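Local structure of endoglucanase, family GH5 (Zobellia galactanivorans, 6GL2) at residues A30-N35 against N105-E110; T111-T116 against D121-E126; F147-E152 against Q178-A183. The protein hydrolyses hemicelluloses, probably including mixed-linked glucan, as a family GH5 glycoside hydrolase built on a TIM barrel. All coordinates share one frame; numbering follows the deposited sequence.

Overall arrangement
All three contacts belong to the TIM barrel. Contact 1 joins the loops that follow strands 24-26 and 101-105; it is partly buried, polar and linked by water. Contact 2 continues the second of these loops, folding 111-116 against helix 117-137, which it enters; its centre, about 20 Å from that of the chain, is the farthest out, yet its touching residues are largely buried. Contact 3, about 12 Å from the chain centre, is wholly buried and sets the end of strand 145-148 against helix 167-186, mainly carbon on carbon. Ile106, in segment 105-110, touches Ile113 of contact 2 and the backbone of Thr149 in contact 3, while helices 117-137 and 167-186 touch at Lys124 and Val179.

Contact 1: residues A30-N35 against N105-E110; sequences AMDTYN and NIHHDE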
ATOM      1  N   ALA A  30      -7.445   4.273   9.664  1.00  8.20           N
ATOM      2  CA  ALA A  30      -7.824   5.665   9.711  1.00  7.78           C
ATOM      3  C   ALA A  30      -8.775   5.932   8.546  1.00  8.58           C
ATOM      4  O   ALA A  30      -9.921   5.587   8.655  1.00  8.23           O
ATOM      5  CB  ALA A  30      -6.597   6.583   9.770  1.00  8.49           C
ATOM      6  N   MET A  31      -8.290   6.557   7.473  1.00  7.90           N
ATOM      7  CA  MET A  31      -9.123   6.859   6.327  0.70  7.46           C
ATOM      8  C   MET A  31      -9.598   5.631   5.594  1.00  8.01           C
ATOM      9  O   MET A  31     -10.507   5.689   4.771  1.00  7.99           O
ATOM     10  CB  MET A  31      -8.401   7.819   5.377  0.70  7.91           C
ATOM     11  CG  MET A  31      -8.050   9.171   6.034  0.70  8.65           C
ATOM     12  SD  MET A  31      -9.518  10.096   6.502  0.70 10.55           S
ATOM     13  CE  MET A  31     -10.017  10.662   4.798  0.70 10.42           C
ATOM     14  N   ASP A  32      -8.910   4.496   5.822  1.00  7.61           N
ATOM     15  CA  ASP A  32      -9.298   3.187   5.304  1.00  7.52           C
ATOM     16  C   ASP A  32     -10.397   2.483   6.110  1.00  8.48           C
ATOM     17  O   ASP A  32     -10.899   1.465   5.649  1.00  9.48           O
ATOM     18  CB  ASP A  32      -8.072   2.265   5.227  1.00  8.24           C
ATOM     19  CG  ASP A  32      -7.298   2.241   6.487  1.00  7.97           C
ATOM     20  OD1 ASP A  32      -6.994   3.319   7.084  1.00  8.27           O
ATOM     21  OD2 ASP A  32      -6.913   1.108   6.956  1.00  9.91           O
ATOM     22  N   THR A  33     -10.770   3.016   7.254  1.00  8.07           N
ATOM     23  CA  THR A  33     -11.804   2.391   8.068  1.00  9.07           C
ATOM     24  C   THR A  33     -13.049   2.130   7.221  1.00 10.05           C
ATOM     25  O   THR A  33     -13.518   2.983   6.488  1.00 10.16           O
ATOM     26  CB  THR A  33     -12.092   3.367   9.226  1.00  9.62           C
ATOM     27  OG1 THR A  33     -10.988   3.449  10.096  1.00 10.29           O
ATOM     28  CG2 THR A  33     -13.388   2.960  10.051  1.00 10.23           C
ATOM     29  N   TYR A  34     -13.577   0.911   7.360  1.00 11.11           N
ATOM     30  CA  TYR A  34     -14.749   0.544   6.554  1.00 11.27           C
ATOM     31  C   TYR A  34     -16.016   0.934   7.306  1.00 12.54           C
ATOM     32  O   TYR A  34     -16.721   0.032   7.898  1.00 13.98           O
ATOM     33  CB  TYR A  34     -14.726  -0.914   6.152  1.00 12.90           C
ATOM     34  CG  TYR A  34     -15.715  -1.252   5.054  1.00 13.11           C
ATOM     35  CD1 TYR A  34     -15.525  -0.823   3.798  1.00 13.80           C
ATOM     36  CD2 TYR A  34     -16.877  -1.910   5.347  1.00 14.68           C
ATOM     37  CE1 TYR A  34     -16.396  -1.109   2.769  1.00 13.94           C
ATOM     38  CE2 TYR A  34     -17.786  -2.182   4.318  1.00 17.87           C
ATOM     39  CZ  TYR A  34     -17.542  -1.741   3.048  1.00 17.14           C
ATOM     40  OH  TYR A  34     -18.403  -2.055   2.017  1.00 21.33           O
ATOM     41  N   ASN A  35     -16.257   2.213   7.436  1.00 11.74           N
ATOM     42  CA  ASN A  35     -17.398   2.831   8.135  1.00 13.11           C
ATOM     43  C   ASN A  35     -17.546   4.220   7.607  1.00 12.91           C
ATOM     44  O   ASN A  35     -16.537   4.833   7.195  1.00 12.79           O
ATOM     45  CB  ASN A  35     -17.102   2.772   9.651  1.00 13.88           C
ATOM     46  CG  ASN A  35     -18.345   3.102  10.511  1.00 13.23           C
ATOM     47  OD1 ASN A  35     -18.815   4.219  10.559  1.00 15.24           O
ATOM     48  ND2 ASN A  35     -18.905   2.034  11.136  1.00 16.95           N
ATOM     49  N   ASN A 105      -4.296   5.553  -1.997  1.00  7.63           N
ATOM     50  CA  ASN A 105      -4.829   4.400  -2.723  1.00  8.07           C
ATOM     51  C   ASN A 105      -6.322   4.372  -2.672  1.00  8.24           C
ATOM     52  O   ASN A 105      -6.992   5.270  -2.195  1.00  8.14           O
ATOM     53  CB  ASN A 105      -4.195   3.076  -2.178  1.00  8.60           C
ATOM     54  CG  ASN A 105      -4.752   2.611  -0.877  1.00  8.07           C
ATOM     55  OD1 ASN A 105      -5.660   3.245  -0.329  1.00  8.15           O
ATOM     56  ND2 ASN A 105      -4.307   1.436  -0.396  1.00  9.18           N
ATOM     57  N   ILE A 106      -6.868   3.319  -3.279  1.00  8.47           N
ATOM     58  CA  ILE A 106      -8.190   2.784  -3.048  1.00  8.44           C
ATOM     59  C   ILE A 106      -8.051   1.542  -2.200  1.00  9.09           C
ATOM     60  O   ILE A 106      -7.369   0.590  -2.652  1.00 10.33           O
ATOM     61  CB  ILE A 106      -8.954   2.508  -4.378  1.00  8.57           C
ATOM     62  CG1 ILE A 106      -9.196   3.761  -5.145  1.00  9.65           C
ATOM     63  CG2 ILE A 106     -10.227   1.753  -4.062  1.00 10.44           C
ATOM     64  CD1 ILE A 106      -9.966   3.597  -6.461  1.00 10.03           C
ATOM     65  N   HIS A 107      -8.620   1.489  -1.034  1.00  8.49           N
ATOM     66  CA  HIS A 107      -8.308   0.458  -0.035  1.00  8.50           C
ATOM     67  C   HIS A 107      -9.399  -0.566   0.136  1.00  9.88           C
ATOM     68  O   HIS A 107      -9.568  -1.424  -0.799  1.00 13.29           O
ATOM     69  CB  HIS A 107      -7.852   1.124   1.313  1.00  7.99           C
ATOM     70  CG  HIS A 107      -7.007   0.239   2.141  1.00  7.78           C
ATOM     71  ND1 HIS A 107      -5.690   0.033   1.856  1.00  7.47           N
ATOM     72  CD2 HIS A 107      -7.311  -0.511   3.234  1.00  8.79           C
ATOM     73  CE1 HIS A 107      -5.201  -0.785   2.803  1.00  8.31           C
ATOM     74  NE2 HIS A 107      -6.194  -1.182   3.588  1.00  9.44           N
ATOM     75  N   HIS A 108     -10.345  -0.451   1.052  1.00 10.91           N
ATOM     76  CA  HIS A 108     -11.344  -1.521   1.375  1.00 13.39           C
ATOM     77  C   HIS A 108     -12.548  -1.282   0.568  0.80 11.32           C
ATOM     78  O   HIS A 108     -13.706  -1.200   1.045  0.80 11.22           O
ATOM     79  CB  HIS A 108     -11.747  -1.583   2.849  1.00 12.33           C
ATOM     80  CG  HIS A 108     -10.669  -2.078   3.784  0.80 11.85           C
ATOM     81  ND1 HIS A 108      -9.816  -3.147   3.514  0.80 13.74           N
ATOM     82  CD2 HIS A 108     -10.285  -1.586   5.021  0.80 10.14           C
ATOM     83  CE1 HIS A 108      -9.017  -3.331   4.602  0.80 11.98           C
ATOM     84  NE2 HIS A 108      -9.290  -2.392   5.492  0.80 11.80           N
ATOM     85  N   ASP A 109     -12.413  -1.326  -0.744  1.00 12.17           N
ATOM     86  CA  ASP A 109     -13.463  -0.957  -1.722  1.00 12.78           C
ATOM     87  C   ASP A 109     -13.859  -2.159  -2.565  1.00 11.69           C
ATOM     88  O   ASP A 109     -14.433  -2.044  -3.664  1.00 13.48           O
ATOM     89  CB  ASP A 109     -13.022   0.279  -2.513  1.00 13.99           C
ATOM     90  CG  ASP A 109     -13.222   1.559  -1.711  1.00 12.90           C
ATOM     91  OD1 ASP A 109     -14.428   1.894  -1.474  1.00 13.33           O
ATOM     92  OD2 ASP A 109     -12.240   2.174  -1.379  1.00 12.66           O
ATOM     93  N   GLU A 110     -13.536  -3.355  -2.082  0.80 12.29           N
ATOM     94  CA  GLU A 110     -13.772  -4.602  -2.858  0.80 15.00           C
ATOM     95  C   GLU A 110     -15.264  -4.785  -3.214  0.80 14.21           C
ATOM     96  O   GLU A 110     -15.531  -5.356  -4.271  0.80 14.44           O
ATOM     97  CB  GLU A 110     -13.335  -5.815  -2.012  0.80 16.03           C
ATOM     98  CG  GLU A 110     -11.887  -5.973  -1.638  0.80 23.00           C
ATOM     99  CD  GLU A 110     -11.377  -4.995  -0.563  0.80 22.74           C
ATOM    100  OE1 GLU A 110     -12.142  -4.492   0.320  0.80 20.92           O
ATOM    101  OE2 GLU A 110     -10.133  -4.772  -0.641  0.80 27.12           O
TER
HETATM  102  O   HOH W   1      -7.659  -1.418   7.382  1.00 16.10           O
HETATM  103  O   HOH W   2     -15.931  -3.003   0.185  1.00 21.61           O
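Asp32 packs tightly against both His107 and His108, so that the loops following strands 24-26 and 101-105 meet on the rim formed by the carboxyl ends of the strands of this TIM barrel. Asp32 CB comes to 3.5 Å from His107 CD2, the two side chains running side by side, while the carboxylate plane stands 86° from the His107 ring. The carbonyl of Asp32 meets the next histidine at its edge, with Asp32 O 3.2 Å from His108 CD2 and close to the ring plane. Thr67 ties these backbones together, its OG1 pairing with both Asp32 O and His108 N. The two rings also pack on each other: His107 CD2 sits 3.4 Å above the centre of the His108 ring, edge over face. A flat imidazole suits the place because it packs and still offers nitrogens; His107 ND1 takes an almost straight, in-plane bond from Asn105 ND2 (169°), which fixes how the ring is turned. Within the type I turn 30-33, Asp32 OD1 accepts from Ala30 N, which lies above the carboxylate plane; OD2 accepts from Asn29 N. At the outer end of this packing a water donates to Asp32 OD2, at 2.7 Å, and is also bound by His108 NE2.

The Tyr34 end is looser. This partly exposed residue has its CG anti to the backbone N (chi1 -166°), which carries the ring across to the peptide of His108. There Tyr34 CE1 lies 3.2 Å from His108 O, and a second water donates to that oxygen at 3.0 Å while its bond to Tyr34 OH is weak.

Contact 2: residues T111-T116 against D121-E126; sequences TWILPT and DEVKDE
Trp112 and Glu126 pack flat on flat where the loop after strand 101-105 doubles back over the helix it leads into, a beta-alpha connection of the TIM barrel. Thr116 N-caps that helix, its OG1 bonding to Lys119 N.

Aromatic contact comes first. Glu126, with CG anti to the backbone N (chi1 -175°) and an extended chain, crosses the indole at about a right angle and lays its carboxylate only 22° from parallel to it. Glu126 CD lies 3.3 Å from Trp112 CE3, above the rim of the indole, with OE2 over the face near that rim. This is van der Waals contact, for which the broad indole gives the glutamate chain a surface to lie on. Ile113 CG1 meets the opposite face, also near its rim, and NE1 bonds to Asp109 OD1. A leucine in place of Trp112 would probably leave the Glu126 carboxylate without its flat support and Asp109 OD1 without the indole N-H.

The apolar pair is Val123 CG1 and Ile113 CG2, 3.9 Å apart; Tyr176 of helix 167-186 touches both residues. Compact Val123 fits beneath the loop, its other methyl, CG2, packing against peptide atoms, 3.4 Å from Trp112 O and 3.8 Å from Leu114 N.

Polar linkage is left to a water: it donates to Trp112 O at 2.8 Å and to Glu126 OE1 at 2.9 Å.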
ATOM      1  N   THR A 111     -16.213  -4.247  -2.449  1.00 16.49           N
ATOM      2  CA  THR A 111     -17.641  -4.521  -2.702  1.00 16.21           C
ATOM      3  C   THR A 111     -18.067  -3.915  -4.020  0.80 17.55           C
ATOM      4  O   THR A 111     -19.022  -4.447  -4.614  0.80 20.01           O
ATOM      5  CB  THR A 111     -18.516  -4.056  -1.596  1.00 21.02           C
ATOM      6  OG1 THR A 111     -18.284  -2.667  -1.278  1.00 21.43           O
ATOM      7  CG2 THR A 111     -18.233  -4.952  -0.324  1.00 22.24           C
ATOM      8  N   TRP A 112     -17.381  -2.913  -4.538  1.00 14.62           N
ATOM      9  CA  TRP A 112     -17.753  -2.330  -5.870  1.00 15.95           C
ATOM     10  C   TRP A 112     -16.665  -2.592  -6.861  1.00 14.81           C
ATOM     11  O   TRP A 112     -16.632  -1.959  -7.934  1.00 15.08           O
ATOM     12  CB  TRP A 112     -18.176  -0.850  -5.791  1.00 15.56           C
ATOM     13  CG  TRP A 112     -17.175   0.127  -5.191  1.00 15.26           C
ATOM     14  CD1 TRP A 112     -16.944   0.416  -3.852  1.00 15.34           C
ATOM     15  CD2 TRP A 112     -16.149   0.899  -5.881  1.00 13.70           C
ATOM     16  NE1 TRP A 112     -15.944   1.338  -3.728  1.00 15.01           N
ATOM     17  CE2 TRP A 112     -15.420   1.664  -4.870  1.00 15.67           C
ATOM     18  CE3 TRP A 112     -15.781   1.048  -7.216  1.00 15.06           C
ATOM     19  CZ2 TRP A 112     -14.378   2.526  -5.214  1.00 14.50           C
ATOM     20  CZ3 TRP A 112     -14.737   1.904  -7.543  1.00 15.46           C
ATOM     21  CH2 TRP A 112     -14.060   2.630  -6.578  1.00 15.59           C
ATOM     22  N   ILE A 113     -15.691  -3.443  -6.445  1.00 14.16           N
ATOM     23  CA  ILE A 113     -14.565  -3.786  -7.323  1.00 13.45           C
ATOM     24  C   ILE A 113     -14.377  -5.315  -7.414  1.00 13.75           C
ATOM     25  O   ILE A 113     -13.298  -5.889  -7.226  1.00 16.26           O
ATOM     26  CB  ILE A 113     -13.215  -3.071  -6.937  1.00 12.97           C
ATOM     27  CG1 ILE A 113     -13.426  -1.595  -6.735  1.00 12.80           C
ATOM     28  CG2 ILE A 113     -12.126  -3.309  -8.006  1.00 13.98           C
ATOM     29  CD1 ILE A 113     -12.276  -0.848  -6.065  1.00 13.74           C
ATOM     30  N   LEU A 114     -15.456  -6.033  -7.644  1.00 13.35           N
ATOM     31  CA  LEU A 114     -15.377  -7.499  -7.636  1.00 13.83           C
ATOM     32  C   LEU A 114     -14.779  -7.973  -8.925  1.00 10.85           C
ATOM     33  O   LEU A 114     -15.254  -7.576  -9.987  1.00 11.82           O
ATOM     34  CB  LEU A 114     -16.798  -8.075  -7.537  1.00 16.22           C
ATOM     35  CG  LEU A 114     -17.385  -8.429  -6.151  1.00 22.59           C
ATOM     36  CD1 LEU A 114     -18.874  -8.778  -6.118  1.00 26.07           C
ATOM     37  CD2 LEU A 114     -16.663  -9.617  -5.566  1.00 24.14           C
ATOM     38  N   PRO A 115     -13.675  -8.741  -8.888  1.00 12.34           N
ATOM     39  CA  PRO A 115     -12.947  -9.184 -10.064  1.00 13.40           C
ATOM     40  C   PRO A 115     -13.589 -10.456 -10.691  1.00 13.78           C
ATOM     41  O   PRO A 115     -13.009 -11.556 -10.633  1.00 13.46           O
ATOM     42  CB  PRO A 115     -11.537  -9.383  -9.551  1.00 14.33           C
ATOM     43  CG  PRO A 115     -11.751  -9.850  -8.180  1.00 13.23           C
ATOM     44  CD  PRO A 115     -12.997  -9.150  -7.653  1.00 12.92           C
ATOM     45  N   THR A 116     -14.756 -10.262 -11.301  1.00 13.62           N
ATOM     46  CA  THR A 116     -15.430 -11.328 -12.069  1.00 14.83           C
ATOM     47  C   THR A 116     -15.846 -10.722 -13.385  1.00 16.16           C
ATOM     48  O   THR A 116     -16.070  -9.518 -13.503  1.00 15.10           O
ATOM     49  CB  THR A 116     -16.703 -11.843 -11.341  1.00 14.75           C
ATOM     50  OG1 THR A 116     -17.675 -10.820 -11.362  1.00 16.67           O
ATOM     51  CG2 THR A 116     -16.397 -12.262  -9.841  1.00 17.94           C
ATOM     52  N   ASP A 121     -17.715  -5.025 -16.221  1.00 20.15           N
ATOM     53  CA  ASP A 121     -18.043  -3.872 -17.040  1.00 19.80           C
ATOM     54  C   ASP A 121     -18.529  -2.655 -16.165  1.00 18.69           C
ATOM     55  O   ASP A 121     -18.134  -1.488 -16.336  1.00 18.07           O
ATOM     56  CB  ASP A 121     -19.000  -4.234 -18.224  1.00 24.34           C
ATOM     57  CG  ASP A 121     -18.567  -5.584 -19.034  1.00 26.67           C
ATOM     58  OD1 ASP A 121     -17.362  -5.906 -19.395  1.00 27.70           O
ATOM     59  OD2 ASP A 121     -19.536  -6.356 -19.286  1.00 35.56           O
ATOM     60  N   GLU A 122     -19.341  -2.912 -15.179  1.00 17.02           N
ATOM     61  CA  GLU A 122     -19.775  -1.892 -14.231  1.00 15.63           C
ATOM     62  C   GLU A 122     -18.606  -1.395 -13.350  1.00 14.88           C
ATOM     63  O   GLU A 122     -18.485  -0.208 -13.074  1.00 13.87           O
ATOM     64  CB  GLU A 122     -20.913  -2.432 -13.355  1.00 17.85           C
ATOM     65  CG  GLU A 122     -21.516  -1.554 -12.308  1.00 23.49           C
ATOM     66  N   VAL A 123     -17.742  -2.308 -12.941  1.00 13.52           N
ATOM     67  CA  VAL A 123     -16.587  -1.916 -12.099  1.00 12.57           C
ATOM     68  C   VAL A 123     -15.720  -0.979 -12.882  1.00 13.81           C
ATOM     69  O   VAL A 123     -15.272   0.045 -12.372  1.00 13.60           O
ATOM     70  CB  VAL A 123     -15.790  -3.125 -11.602  1.00 12.86           C
ATOM     71  CG1 VAL A 123     -14.450  -2.656 -11.026  1.00 13.88           C
ATOM     72  CG2 VAL A 123     -16.618  -3.975 -10.659  1.00 13.76           C
ATOM     73  N   LYS A 124     -15.441  -1.294 -14.154  1.00 13.79           N
ATOM     74  CA  LYS A 124     -14.525  -0.474 -14.941  1.00 14.73           C
ATOM     75  C   LYS A 124     -15.135   0.877 -15.172  1.00 13.48           C
ATOM     76  O   LYS A 124     -14.415   1.901 -15.156  1.00 13.70           O
ATOM     77  CB  LYS A 124     -14.236  -1.202 -16.275  1.00 15.27           C
ATOM     78  CG  LYS A 124     -13.322  -2.402 -16.024  1.00 16.03           C
ATOM     79  CD  LYS A 124     -13.318  -3.455 -17.155  1.00 15.98           C
ATOM     80  CE  LYS A 124     -12.727  -2.920 -18.428  1.00 16.70           C
ATOM     81  NZ  LYS A 124     -12.836  -4.001 -19.475  1.00 15.35           N
ATOM     82  N   ASP A 125     -16.432   0.976 -15.301  1.00 14.38           N
ATOM     83  CA  ASP A 125     -17.059   2.286 -15.457  1.00 15.39           C
ATOM     84  C   ASP A 125     -16.856   3.187 -14.176  1.00 15.33           C
ATOM     85  O   ASP A 125     -16.493   4.346 -14.238  1.00 13.77           O
ATOM     86  CB  ASP A 125     -18.557   2.158 -15.751  1.00 18.47           C
ATOM     87  CG  ASP A 125     -18.900   1.551 -17.141  1.00 23.45           C
ATOM     88  OD1 ASP A 125     -18.076   1.472 -18.080  1.00 25.24           O
ATOM     89  OD2 ASP A 125     -20.082   1.035 -17.152  1.00 28.85           O
ATOM     90  N   GLU A 126     -17.169   2.586 -13.026  1.00 14.58           N
ATOM     91  CA  GLU A 126     -17.041   3.282 -11.743  1.00 13.37           C
ATOM     92  C   GLU A 126     -15.591   3.635 -11.453  1.00 12.61           C
ATOM     93  O   GLU A 126     -15.324   4.785 -11.056  1.00 11.90           O
ATOM     94  CB  GLU A 126     -17.647   2.447 -10.599  1.00 13.02           C
ATOM     95  CG  GLU A 126     -17.590   3.279  -9.320  1.00 13.74           C
ATOM     96  CD  GLU A 126     -18.442   2.742  -8.180  1.00 14.87           C
ATOM     97  OE1 GLU A 126     -19.040   1.669  -8.316  1.00 15.00           O
ATOM     98  OE2 GLU A 126     -18.406   3.484  -7.144  1.00 16.57           O
TER
HETATM   99  O   HOH W   3     -18.718  -0.992  -9.505  1.00 21.12           O

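Contact 3: residues F147-E152 against Q178-A183; sequences FETLNE and QVSVDA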
ATOM      1  N   PHE A 147       0.280   7.681  -6.543  1.00  8.14           N
ATOM      2  CA  PHE A 147      -1.022   6.994  -6.506  1.00  9.10           C
ATOM      3  C   PHE A 147      -0.846   5.488  -6.519  1.00  8.56           C
ATOM      4  O   PHE A 147       0.030   4.976  -7.215  1.00 10.62           O
ATOM      5  CB  PHE A 147      -1.846   7.327  -7.746  1.00  7.94           C
ATOM      6  CG  PHE A 147      -2.244   8.803  -7.871  1.00  8.88           C
ATOM      7  CD1 PHE A 147      -2.381   9.632  -6.746  1.00 10.71           C
ATOM      8  CD2 PHE A 147      -2.524   9.366  -9.089  1.00  9.19           C
ATOM      9  CE1 PHE A 147      -2.728  10.975  -6.929  1.00 10.88           C
ATOM     10  CE2 PHE A 147      -2.901  10.689  -9.261  1.00  9.95           C
ATOM     11  CZ  PHE A 147      -2.970  11.485  -8.171  1.00  9.95           C
ATOM     12  N   GLU A 148      -1.612   4.776  -5.781  1.00  8.40           N
ATOM     13  CA  GLU A 148      -1.670   3.286  -5.762  1.00  8.73           C
ATOM     14  C   GLU A 148      -3.052   2.891  -6.163  1.00  8.24           C
ATOM     15  O   GLU A 148      -4.046   3.224  -5.516  1.00  8.31           O
ATOM     16  CB  GLU A 148      -1.294   2.770  -4.405  1.00  8.35           C
ATOM     17  CG  GLU A 148      -1.545   1.283  -4.176  1.00  8.16           C
ATOM     18  CD  GLU A 148      -1.306   0.816  -2.816  1.00  9.09           C
ATOM     19  OE1 GLU A 148      -0.354   1.235  -2.139  1.00 13.09           O
ATOM     20  OE2 GLU A 148      -2.187   0.060  -2.304  1.00 12.43           O
ATOM     21  N   THR A 149      -3.224   2.269  -7.326  1.00  8.81           N
ATOM     22  CA  THR A 149      -4.554   2.198  -7.974  1.00  9.15           C
ATOM     23  C   THR A 149      -5.554   1.332  -7.210  1.00  7.80           C
ATOM     24  O   THR A 149      -6.703   1.670  -7.031  1.00  8.86           O
ATOM     25  CB  THR A 149      -4.458   1.724  -9.405  1.00  9.21           C
ATOM     26  OG1 THR A 149      -3.525   0.642  -9.465  1.00 11.66           O
ATOM     27  CG2 THR A 149      -3.967   2.874 -10.322  1.00 12.06           C
ATOM     28  N   LEU A 150      -5.076   0.194  -6.619  1.00  8.49           N
ATOM     29  CA  LEU A 150      -5.933  -0.711  -5.858  1.00  9.06           C
ATOM     30  C   LEU A 150      -5.144  -1.407  -4.781  1.00 11.79           C
ATOM     31  O   LEU A 150      -4.044  -1.867  -5.092  1.00 18.46           O
ATOM     32  CB  LEU A 150      -6.514  -1.822  -6.767  1.00  9.84           C
ATOM     33  CG  LEU A 150      -7.378  -1.427  -7.939  1.00 10.27           C
ATOM     34  CD1 LEU A 150      -7.553  -2.574  -8.909  1.00 11.66           C
ATOM     35  CD2 LEU A 150      -8.667  -0.880  -7.479  1.00 11.51           C
ATOM     36  N   ASN A 151      -5.668  -1.716  -3.652  1.00 10.01           N
ATOM     37  CA  ASN A 151      -4.919  -2.218  -2.521  1.00  9.31           C
ATOM     38  C   ASN A 151      -4.610  -3.698  -2.686  1.00  7.96           C
ATOM     39  O   ASN A 151      -3.492  -4.121  -3.002  1.00  9.61           O
ATOM     40  CB  ASN A 151      -5.715  -1.893  -1.267  1.00  8.67           C
ATOM     41  CG  ASN A 151      -5.141  -2.546  -0.031  1.00  8.86           C
ATOM     42  OD1 ASN A 151      -3.913  -2.584   0.109  1.00  8.99           O
ATOM     43  ND2 ASN A 151      -5.982  -3.144   0.764  1.00 10.65           N
ATOM     44  N   GLU A 152      -5.606  -4.524  -2.448  1.00  9.51           N
ATOM     45  CA  GLU A 152      -5.532  -6.021  -2.461  1.00  9.84           C
ATOM     46  C   GLU A 152      -6.687  -6.532  -3.303  1.00  9.11           C
ATOM     47  O   GLU A 152      -7.556  -7.236  -2.761  1.00 10.59           O
ATOM     48  CB  GLU A 152      -5.469  -6.610  -1.104  1.00 10.52           C
ATOM     49  CG  GLU A 152      -4.248  -6.231  -0.296  1.00 11.86           C
ATOM     50  CD  GLU A 152      -4.109  -6.878   0.976  1.00 13.90           C
ATOM     51  OE1 GLU A 152      -5.153  -7.429   1.513  1.00 15.67           O
ATOM     52  OE2 GLU A 152      -2.981  -6.861   1.579  1.00 13.78           O
ATOM     53  N   GLN A 178      -5.768  -1.425 -15.654  1.00 10.38           N
ATOM     54  CA  GLN A 178      -5.723  -0.738 -16.976  1.00 11.31           C
ATOM     55  C   GLN A 178      -6.640   0.480 -16.970  1.00 10.42           C
ATOM     56  O   GLN A 178      -6.139   1.560 -17.367  1.00 12.04           O
ATOM     57  CB  GLN A 178      -6.093  -1.736 -18.089  1.00 11.35           C
ATOM     58  CG  GLN A 178      -6.081  -1.120 -19.496  1.00 13.40           C
ATOM     59  CD  GLN A 178      -4.763  -0.915 -20.110  1.00 15.14           C
ATOM     60  OE1 GLN A 178      -4.515   0.184 -20.713  1.00 18.14           O
ATOM     61  NE2 GLN A 178      -3.892  -1.871 -20.003  1.00 15.50           N
ATOM     62  N   VAL A 179      -7.853   0.312 -16.523  1.00 10.14           N
ATOM     63  CA  VAL A 179      -8.822   1.422 -16.441  1.00 11.97           C
ATOM     64  C   VAL A 179      -8.233   2.527 -15.568  1.00 11.44           C
ATOM     65  O   VAL A 179      -8.393   3.722 -15.851  1.00 11.80           O
ATOM     66  CB  VAL A 179     -10.163   0.963 -15.853  1.00 13.15           C
ATOM     67  CG1 VAL A 179     -10.998   2.151 -15.432  1.00 18.00           C
ATOM     68  CG2 VAL A 179     -10.882   0.100 -16.865  1.00 15.91           C
ATOM     69  N   SER A 180      -7.667   2.175 -14.417  1.00  9.87           N
ATOM     70  CA  SER A 180      -7.225   3.120 -13.398  1.00  8.69           C
ATOM     71  C   SER A 180      -6.017   3.883 -13.856  1.00  9.24           C
ATOM     72  O   SER A 180      -5.939   5.134 -13.741  1.00  9.84           O
ATOM     73  CB  SER A 180      -6.957   2.416 -12.133  1.00  9.23           C
ATOM     74  OG  SER A 180      -8.064   1.735 -11.591  1.00 10.56           O
ATOM     75  N   VAL A 181      -4.999   3.218 -14.358  1.00  9.36           N
ATOM     76  CA  VAL A 181      -3.852   3.918 -14.934  1.00 10.22           C
ATOM     77  C   VAL A 181      -4.274   4.844 -16.059  1.00 10.07           C
ATOM     78  O   VAL A 181      -3.854   5.982 -16.142  1.00 10.96           O
ATOM     79  CB  VAL A 181      -2.736   2.937 -15.348  1.00 11.43           C
ATOM     80  CG1 VAL A 181      -1.631   3.597 -16.213  1.00 12.39           C
ATOM     81  CG2 VAL A 181      -2.149   2.228 -14.142  1.00 11.43           C
ATOM     82  N   ASP A 182      -5.083   4.323 -16.983  1.00 10.53           N
ATOM     83  CA  ASP A 182      -5.509   5.143 -18.091  1.00 11.87           C
ATOM     84  C   ASP A 182      -6.230   6.392 -17.584  1.00 11.63           C
ATOM     85  O   ASP A 182      -6.029   7.507 -18.117  1.00 12.73           O
ATOM     86  CB  ASP A 182      -6.381   4.326 -19.049  1.00 12.49           C
ATOM     87  CG  ASP A 182      -5.638   3.318 -19.865  1.00 12.79           C
ATOM     88  OD1 ASP A 182      -4.436   3.339 -20.000  1.00 14.94           O
ATOM     89  OD2 ASP A 182      -6.381   2.504 -20.519  1.00 15.67           O
ATOM     90  N   ALA A 183      -7.117   6.248 -16.616  1.00 12.31           N
ATOM     91  CA  ALA A 183      -7.828   7.388 -16.115  1.00 10.86           C
ATOM     92  C   ALA A 183      -6.859   8.433 -15.529  1.00 10.84           C
ATOM     93  O   ALA A 183      -7.003   9.647 -15.717  1.00 11.52           O
ATOM     94  CB  ALA A 183      -8.855   6.976 -15.020  1.00 12.16           C
TER
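Thr149 and Ser180 meet through carbon atoms, although both carry hydroxyls. Thr149, which has the most surface buried here, stands at the end of strand 145-148 and sends its methyl to the helix: CG2 is 3.5 Å from Ser180 CB. The first torsion divides the work of the branched side chain. OG1 sits between the backbone N and the carbonyl carbon (chi1 42°), where it bonds to His177 ND1, and CG2 is thereby left to face Ser180. Threonine suits a buried place of this kind, since one branch packs while the other pairs with a neighbour.

Ser180 contributes little bulk, which lets helix 167-186 come close; the CA atoms of Thr149 and Ser180 are 6.1 Å apart. Its OG lies anti to the carbonyl carbon (chi1 -60°) and bonds back to Tyr176 O, one turn earlier, so this buried hydroxyl is satisfied within its own helix and CB is presented to the threonine. Leu127 and Trp131 of helix 117-137 also touch Ser180.

Val181 closes the flank more loosely, its CG2 standing 4.3 Å from Thr149 CG2, and packs on Val198 of the next strand.

Close packing of a strand end by the helix that follows it is characteristic of the beta-alpha-beta units of a TIM barrel; here the chain leaves strand 145-148 for Asn151-Glu152, matching the Asn-Glu signature after the fourth strand of GH5 enzymes.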